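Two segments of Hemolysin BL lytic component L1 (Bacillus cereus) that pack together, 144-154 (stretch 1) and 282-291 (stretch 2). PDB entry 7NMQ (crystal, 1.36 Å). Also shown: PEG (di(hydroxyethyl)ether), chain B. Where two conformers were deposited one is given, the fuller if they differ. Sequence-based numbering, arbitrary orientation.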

# COMPACT_ATOMS: atom_id res chain seq x y z
N GLN A 144 -15.33 10.35 3.56
CA GLN A 144 -16.09 11.44 4.22
C GLN A 144 -15.17 12.64 4.44
O GLN A 144 -15.55 13.77 4.10
CB GLN A 144 -16.62 10.95 5.56
CG GLN A 144 -17.82 10.06 5.37
CD GLN A 144 -18.93 10.81 4.67
OE1 GLN A 144 -19.25 11.95 5.01
NE2 GLN A 144 -19.51 10.20 3.65
N ASN A 145 -13.95 12.39 4.89
CA ASN A 145 -13.03 13.52 5.18
C ASN A 145 -12.64 14.18 3.85
O ASN A 145 -12.61 15.42 3.74
CB ASN A 145 -11.79 13.02 5.93
CG ASN A 145 -10.88 14.15 6.36
OD1 ASN A 145 -11.29 15.16 6.92
ND2 ASN A 145 -9.63 14.01 6.04
N SER A 146 -12.39 13.40 2.80
CA SER A 146 -12.03 13.92 1.47
C SER A 146 -13.16 14.80 0.95
O SER A 146 -12.89 15.89 0.44
CB SER A 146 -11.67 12.81 0.49
OG SER A 146 -11.36 13.36 -0.76
N THR A 147 -14.39 14.32 0.95
CA THR A 147 -15.49 15.07 0.33
C THR A 147 -15.79 16.34 1.16
O THR A 147 -16.09 17.36 0.58
CB THR A 147 -16.74 14.25 0.10
OG1 THR A 147 -17.14 13.66 1.32
CG2 THR A 147 -16.44 13.11 -0.85
N ASP A 148 -15.74 16.24 2.48
CA ASP A 148 -15.96 17.41 3.38
C ASP A 148 -14.93 18.48 3.05
O ASP A 148 -15.28 19.67 2.86
CB ASP A 148 -15.71 17.05 4.84
CG ASP A 148 -16.78 16.22 5.51
OD1 ASP A 148 -17.91 16.23 5.00
OD2 ASP A 148 -16.49 15.69 6.60
N PHE A 149 -13.67 18.08 2.96
CA PHE A 149 -12.56 18.99 2.67
C PHE A 149 -12.72 19.58 1.28
O PHE A 149 -12.66 20.83 1.12
CB PHE A 149 -11.25 18.25 2.86
CG PHE A 149 -10.04 19.13 2.74
CD1 PHE A 149 -9.63 19.88 3.81
CD2 PHE A 149 -9.35 19.24 1.55
CE1 PHE A 149 -8.49 20.67 3.72
CE2 PHE A 149 -8.24 20.04 1.45
CZ PHE A 149 -7.79 20.71 2.55
N LYS A 150 -12.97 18.75 0.26
CA LYS A 150 -13.14 19.24 -1.11
C LYS A 150 -14.26 20.27 -1.12
O LYS A 150 -14.12 21.30 -1.78
CB LYS A 150 -13.49 18.09 -2.06
CG LYS A 150 -13.82 18.50 -3.48
CD LYS A 150 -13.89 17.30 -4.45
CE LYS A 150 -14.62 17.64 -5.72
NZ LYS A 150 -13.85 18.65 -6.51
N ASN A 151 -15.38 20.00 -0.47
CA ASN A 151 -16.52 20.95 -0.48
C ASN A 151 -16.13 22.27 0.21
O ASN A 151 -16.49 23.34 -0.30
CB ASN A 151 -17.75 20.30 0.12
CG ASN A 151 -18.94 21.22 0.05
OD1 ASN A 151 -19.33 21.61 -1.03
ND2 ASN A 151 -19.41 21.66 1.20
N ASN A 152 -15.37 22.23 1.28
CA ASN A 152 -15.03 23.47 2.01
C ASN A 152 -13.99 24.22 1.19
O ASN A 152 -14.02 25.48 1.19
CB ASN A 152 -14.52 23.17 3.41
CG ASN A 152 -15.60 22.76 4.38
OD1 ASN A 152 -15.41 21.86 5.21
ND2 ASN A 152 -16.70 23.44 4.33
N VAL A 153 -13.13 23.52 0.45
CA VAL A 153 -12.07 24.16 -0.36
C VAL A 153 -12.61 24.70 -1.67
O VAL A 153 -12.17 25.81 -2.09
CB VAL A 153 -10.89 23.21 -0.58
CG1 VAL A 153 -9.93 23.74 -1.64
CG2 VAL A 153 -10.22 22.98 0.77
N GLY A 154 -13.52 23.99 -2.33
CA GLY A 154 -13.89 24.33 -3.72
C GLY A 154 -15.35 24.19 -4.04
O GLY A 154 -15.69 24.33 -5.20
C1 PEG B . -8.51 14.46 -6.55
O1 PEG B . -7.28 13.79 -6.23
C2 PEG B . -9.00 15.37 -5.46
O2 PEG B . -10.43 15.43 -5.45
C3 PEG B . -10.98 15.70 -4.17
C4 PEG B . -10.24 14.96 -3.13
O4 PEG B . -10.23 15.58 -1.90
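Stretch 2 (282-291) SLTNAKETLA

Stretch 2 (282-291) packs on stretch 1 (144-154) as one helix against another within the same chain, the touching residues at least 130 positions apart in sequence. Both helices begin earlier in the chain, and the second also continues beyond A291. They run in nearly opposite directions, with 154° between their N-to-C axes (signed crossing angle -154°) and a closest axial approach of 9.0 Å. The backbones spread apart along stretch 1: CA of S146 lies 5.2 Å from CA of L290, CA of K150 lies 6.0 Å from CA of K287, and CA of V153 lies 6.9 Å from CA of L283. Backbone hydrogen bonds of the i to i+4 type hold stretch 2 in shape, from A286 N to S282 O (3.0 Å) to a weak one from A291 N to K287 O (3.3 Å). No hydrogen bond crosses directly between the two stretches, which together bury 480 Å².

Along stretch 1, Q144 stays out of reach of stretch 2. N145 leaves its helix sideways, but the end of its side chain comes nearer and borders L290. S146 points toward stretch 2 at the tightest part of the register, where a small side chain accompanies the close backbones: its OG is 3.8 Å from L290 C and 3.7 Å from A291 N. T147 points away, and D148 makes no contact.

F149 is the central knob. With chi1 at -173° (t), its ring enters the hole formed by L283, A286, K287 and L290, burying 88 Å², the largest share of any residue here. CG of F149 lies 3.6 Å from CD1 of L290, while CZ of F149 is 3.8 Å from both CB of A286 and CD2 of L283. The carbonyl O of L283 approaches the ring edge, 3.3 Å from CE2 of F149; that oxygen also accepts the helical hydrogen bond from K287 N at 2.9 Å.

K150 leaves sideways and runs beside K287, its CG 4.3 Å from K287 CD, so the two lysines meet through their aliphatic portions. Their charged ends share water 1, which accepts from K150 NZ at 2.9 Å and from K287 NZ at 3.0 Å and donates to PEG O2 at 2.8 Å. K287 NZ also forms a salt bridge with E288 OE2 (2.8 Å). The PEG, probably from the crystallisation liquor, lies along this margin: its O4 donates to K287 O at 2.7 Å and lies 2.7 Å from S146 OG, while its O1 donates to E288 OE1 at 2.7 Å.

N151 and N152 make no contact with stretch 2. One turn beyond F149, V153 points toward the other helix and extends the apolar surface, with CG2 of V153 4.1 Å from CB of L283 and CG1 of V153 4.4 Å from CD of K287. At G154 there is no side chain to add to the packing.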

# COMPACT_ATOMS: atom_id res chain seq x y z
N SER A 282 -1.49 24.97 -0.46
CA SER A 282 -1.50 23.93 0.58
C SER A 282 -2.86 23.22 0.56
O SER A 282 -2.87 21.99 0.72
CB SER A 282 -1.14 24.48 1.92
OG SER A 282 -2.11 25.39 2.38
N LEU A 283 -3.94 23.95 0.43
CA LEU A 283 -5.26 23.32 0.42
C LEU A 283 -5.43 22.45 -0.81
O LEU A 283 -6.06 21.36 -0.68
CB LEU A 283 -6.36 24.37 0.48
CG LEU A 283 -6.35 25.16 1.78
CD1 LEU A 283 -7.37 26.25 1.65
CD2 LEU A 283 -6.62 24.29 3.00
N THR A 284 -4.94 22.88 -1.95
CA THR A 284 -5.11 22.09 -3.19
C THR A 284 -4.28 20.81 -3.08
O THR A 284 -4.72 19.72 -3.44
CB THR A 284 -4.76 22.90 -4.43
OG1 THR A 284 -5.56 24.08 -4.44
CG2 THR A 284 -5.02 22.12 -5.69
N ASN A 285 -3.07 20.93 -2.58
CA ASN A 285 -2.17 19.78 -2.33
C ASN A 285 -2.88 18.78 -1.42
O ASN A 285 -2.88 17.58 -1.75
CB ASN A 285 -0.86 20.28 -1.71
CG ASN A 285 0.14 19.19 -1.46
OD1 ASN A 285 0.61 18.60 -2.41
ND2 ASN A 285 0.53 19.02 -0.20
N ALA A 286 -3.43 19.25 -0.30
CA ALA A 286 -4.12 18.36 0.65
C ALA A 286 -5.32 17.71 -0.04
O ALA A 286 -5.58 16.53 0.22
CB ALA A 286 -4.47 19.08 1.91
N LYS A 287 -6.07 18.47 -0.82
CA LYS A 287 -7.28 17.93 -1.47
C LYS A 287 -6.87 16.72 -2.30
O LYS A 287 -7.57 15.69 -2.27
CB LYS A 287 -7.88 19.04 -2.33
CG LYS A 287 -9.14 18.64 -3.05
CD LYS A 287 -9.78 19.82 -3.73
CE LYS A 287 -8.95 20.45 -4.81
NZ LYS A 287 -8.74 19.64 -6.02
N GLU A 288 -5.81 16.86 -3.06
CA GLU A 288 -5.39 15.79 -3.96
C GLU A 288 -5.00 14.56 -3.13
O GLU A 288 -5.42 13.43 -3.45
CB GLU A 288 -4.28 16.26 -4.88
CG GLU A 288 -4.72 17.35 -5.84
CD GLU A 288 -5.95 16.91 -6.65
OE1 GLU A 288 -5.90 15.84 -7.33
OE2 GLU A 288 -7.01 17.55 -6.51
N THR A 289 -4.20 14.76 -2.10
CA THR A 289 -3.73 13.65 -1.27
C THR A 289 -4.92 12.97 -0.61
O THR A 289 -4.93 11.74 -0.48
CB THR A 289 -2.69 14.11 -0.26
OG1 THR A 289 -1.58 14.61 -0.98
CG2 THR A 289 -2.30 12.96 0.65
N LEU A 290 -5.91 13.71 -0.12
CA LEU A 290 -7.02 13.03 0.60
C LEU A 290 -7.76 12.11 -0.37
O LEU A 290 -8.25 11.09 0.13
CB LEU A 290 -7.99 14.06 1.16
CG LEU A 290 -7.47 14.89 2.33
CD1 LEU A 290 -8.54 15.83 2.83
CD2 LEU A 290 -6.91 14.07 3.45
N ALA A 291 -7.92 12.47 -1.64
CA ALA A 291 -8.57 11.60 -2.64
C ALA A 291 -7.66 10.41 -2.95
O ALA A 291 -8.16 9.29 -2.94
CB ALA A 291 -8.90 12.35 -3.91
O HOH W 1 -11.10 17.88 -6.54